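Local coordinates for protein endo-alpha-(1->5)-L-arabinanase (Bacillus licheniformis, PDB 6B7K) that probably hydrolyses internal alpha-(1->5)-arabinofuranosidic linkages in arabinan, as a calcium-containing endo-arabinanase of glycoside hydrolase family 43, at residues A[195-200]-A[263-268]. Numbering follows the deposited sequence.
With CA (calcium ion), chain F.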
loop_
_atom_site.group_PDB
_atom_site.type_symbol
_atom_site.label_atom_id
_atom_site.label_comp_id
_atom_site.label_asym_id
_atom_site.label_seq_id
_atom_site.Cartn_x
_atom_site.Cartn_y
_atom_site.Cartn_z
ATOM N N ASN A 195 -1.103 -1.319 -5.471
ATOM C CA ASN A 195 0.231 -1.896 -5.561
ATOM C C ASN A 195 0.334 -2.664 -6.872
ATOM O O ASN A 195 -0.593 -3.391 -7.242
ATOM C CB ASN A 195 0.552 -2.795 -4.353
ATOM C CG ASN A 195 -0.294 -4.047 -4.305
ATOM O OD1 ASN A 195 -1.356 -4.072 -3.681
ATOM N ND2 ASN A 195 0.182 -5.105 -4.951
ATOM N N ILE A 196 1.449 -2.478 -7.576
ATOM C CA ILE A 196 1.657 -3.039 -8.906
ATOM C C ILE A 196 2.820 -4.017 -8.849
ATOM O O ILE A 196 3.815 -3.772 -8.157
ATOM C CB ILE A 196 1.933 -1.936 -9.950
ATOM C CG1 ILE A 196 0.933 -0.792 -9.802
ATOM C CG2 ILE A 196 1.890 -2.509 -11.357
ATOM C CD1 ILE A 196 1.173 0.346 -10.763
ATOM N N THR A 197 2.698 -5.122 -9.583
ATOM C CA THR A 197 3.771 -6.097 -9.689
ATOM C C THR A 197 3.803 -6.670 -11.097
ATOM O O THR A 197 2.768 -6.804 -11.755
ATOM C CB THR A 197 3.616 -7.234 -8.667
ATOM O OG1 THR A 197 4.643 -8.212 -8.880
ATOM C CG2 THR A 197 2.253 -7.892 -8.799
ATOM N N TYR A 198 5.007 -7.006 -11.552
ATOM C CA TYR A 198 5.221 -7.609 -12.860
ATOM C C TYR A 198 5.449 -9.108 -12.715
ATOM O O TYR A 198 6.188 -9.552 -11.830
ATOM C CB TYR A 198 6.418 -6.970 -13.570
ATOM C CG TYR A 198 6.796 -7.644 -14.874
ATOM C CD1 TYR A 198 6.186 -7.283 -16.068
ATOM C CD2 TYR A 198 7.766 -8.639 -14.911
ATOM C CE1 TYR A 198 6.527 -7.896 -17.257
ATOM C CE2 TYR A 198 8.112 -9.258 -16.097
ATOM C CZ TYR A 198 7.490 -8.881 -17.266
ATOM O OH TYR A 198 7.836 -9.494 -18.447
ATOM N N LYS A 199 4.818 -9.883 -13.592
ATOM C CA LYS A 199 5.016 -11.330 -13.599
ATOM C C LYS A 199 4.662 -11.875 -14.971
ATOM O O LYS A 199 3.516 -11.736 -15.414
ATOM C CB LYS A 199 4.177 -12.010 -12.522
ATOM C CG LYS A 199 4.218 -13.521 -12.620
ATOM C CD LYS A 199 3.462 -14.182 -11.495
ATOM C CE LYS A 199 3.408 -15.686 -11.693
ATOM N NZ LYS A 199 4.765 -16.288 -11.788
ATOM N N ASP A 200 5.638 -12.492 -15.632
ATOM C CA ASP A 200 5.444 -13.202 -16.895
ATOM C C ASP A 200 4.713 -12.337 -17.923
ATOM O O ASP A 200 3.669 -12.704 -18.463
ATOM C CB ASP A 200 4.713 -14.526 -16.660
ATOM C CG ASP A 200 5.570 -15.543 -15.925
ATOM O OD1 ASP A 200 5.862 -15.324 -14.731
ATOM O OD2 ASP A 200 5.955 -16.558 -16.544
ATOM N N GLN A 263 -3.900 -4.051 0.630
ATOM C CA GLN A 263 -3.035 -5.200 0.452
ATOM C C GLN A 263 -1.679 -4.775 -0.104
ATOM O O GLN A 263 -1.459 -3.625 -0.493
ATOM C CB GLN A 263 -3.686 -6.217 -0.483
ATOM C CG GLN A 263 -3.615 -5.828 -1.954
ATOM C CD GLN A 263 -4.291 -4.500 -2.250
ATOM O OE1 GLN A 263 -5.375 -4.215 -1.742
ATOM N NE2 GLN A 263 -3.643 -3.676 -3.062
ATOM N N ASP A 264 -0.759 -5.735 -0.129
ATOM C CA ASP A 264 0.523 -5.574 -0.794
ATOM C C ASP A 264 1.074 -6.965 -1.063
ATOM O O ASP A 264 0.769 -7.914 -0.336
ATOM C CB ASP A 264 1.506 -4.746 0.043
ATOM C CG ASP A 264 2.581 -4.086 -0.804
ATOM O OD1 ASP A 264 2.675 -4.406 -2.007
ATOM O OD2 ASP A 264 3.322 -3.239 -0.269
ATOM N N VAL A 265 1.873 -7.080 -2.120
ATOM C CA VAL A 265 2.428 -8.358 -2.550
ATOM C C VAL A 265 3.945 -8.310 -2.433
ATOM O O VAL A 265 4.568 -7.274 -2.694
ATOM C CB VAL A 265 1.999 -8.712 -3.990
ATOM C CG1 VAL A 265 0.502 -8.979 -4.045
ATOM C CG2 VAL A 265 2.378 -7.596 -4.953
ATOM N N LEU A 266 4.538 -9.435 -2.037
ATOM C CA LEU A 266 5.980 -9.550 -1.868
ATOM C C LEU A 266 6.490 -10.737 -2.668
ATOM O O LEU A 266 5.994 -11.858 -2.506
ATOM C CB LEU A 266 6.362 -9.721 -0.394
ATOM C CG LEU A 266 7.813 -10.115 -0.099
ATOM C CD1 LEU A 266 8.772 -9.012 -0.521
ATOM C CD2 LEU A 266 7.990 -10.458 1.375
ATOM N N ASN A 267 7.477 -10.484 -3.529
ATOM C CA ASN A 267 8.179 -11.522 -4.280
ATOM C C ASN A 267 7.236 -12.349 -5.149
ATOM O O ASN A 267 7.552 -13.494 -5.493
ATOM C CB ASN A 267 8.976 -12.435 -3.337
ATOM C CG ASN A 267 10.184 -13.064 -4.008
ATOM O OD1 ASN A 267 10.627 -12.616 -5.067
ATOM N ND2 ASN A 267 10.728 -14.105 -3.389
ATOM N N ASN A 268 6.079 -11.783 -5.506
ATOM C CA ASN A 268 5.087 -12.459 -6.347
ATOM C C ASN A 268 4.668 -13.802 -5.753
ATOM O O ASN A 268 4.450 -14.777 -6.476
ATOM C CB ASN A 268 5.601 -12.643 -7.778
ATOM C CG ASN A 268 5.555 -11.363 -8.584
ATOM O OD1 ASN A 268 4.739 -10.479 -8.320
ATOM N ND2 ASN A 268 6.428 -11.260 -9.580
HETATM CA CA CA F . 4.717 -2.604 -2.262
HETATM O O HOH W 1 5.503 -4.918 -3.182
#
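The side chain of Asn195 bridges from strand 191-199 to strand 257-266. Its CB lies 3.6 Å from Asp264 OD1. CG is wedged between N and C of its own backbone (chi1 67°), and from there the two ends of the amide go to different partners. OD1 accepts a hydrogen bond from Gln263 NE2 at 2.4 Å, almost head-on to the carbonyl, with the two amide planes 41° apart. ND2 instead sits against a methyl, 3.3 Å from Val265 CG2. Gln263 NE2 also donates to Ala193 O, and its OE1 is held by Ser208, so that amide's orientation is fixed from both ends. Farther along, Thr197 and Asn268 meet tip to tip: OG1 of Thr197 donates to a lone pair of Asn268 OD1, while Asn268 ND2 gives a hydrogen bond to Tyr198 O at 2.8 Å, from above the carbonyl plane. Next to Asn195, Asp264 binds calcium through both OD1 and OD2, and OD2 also hydrogen-bonds Ser25 OG; a water links the ion to Val265 O. Asp84 and Asp142 bind calcium at the same site. Side chains thus join the innermost strands of two neighbouring blades beside the calcium site on the propeller axis, as in the five-bladed beta-propeller of family 43.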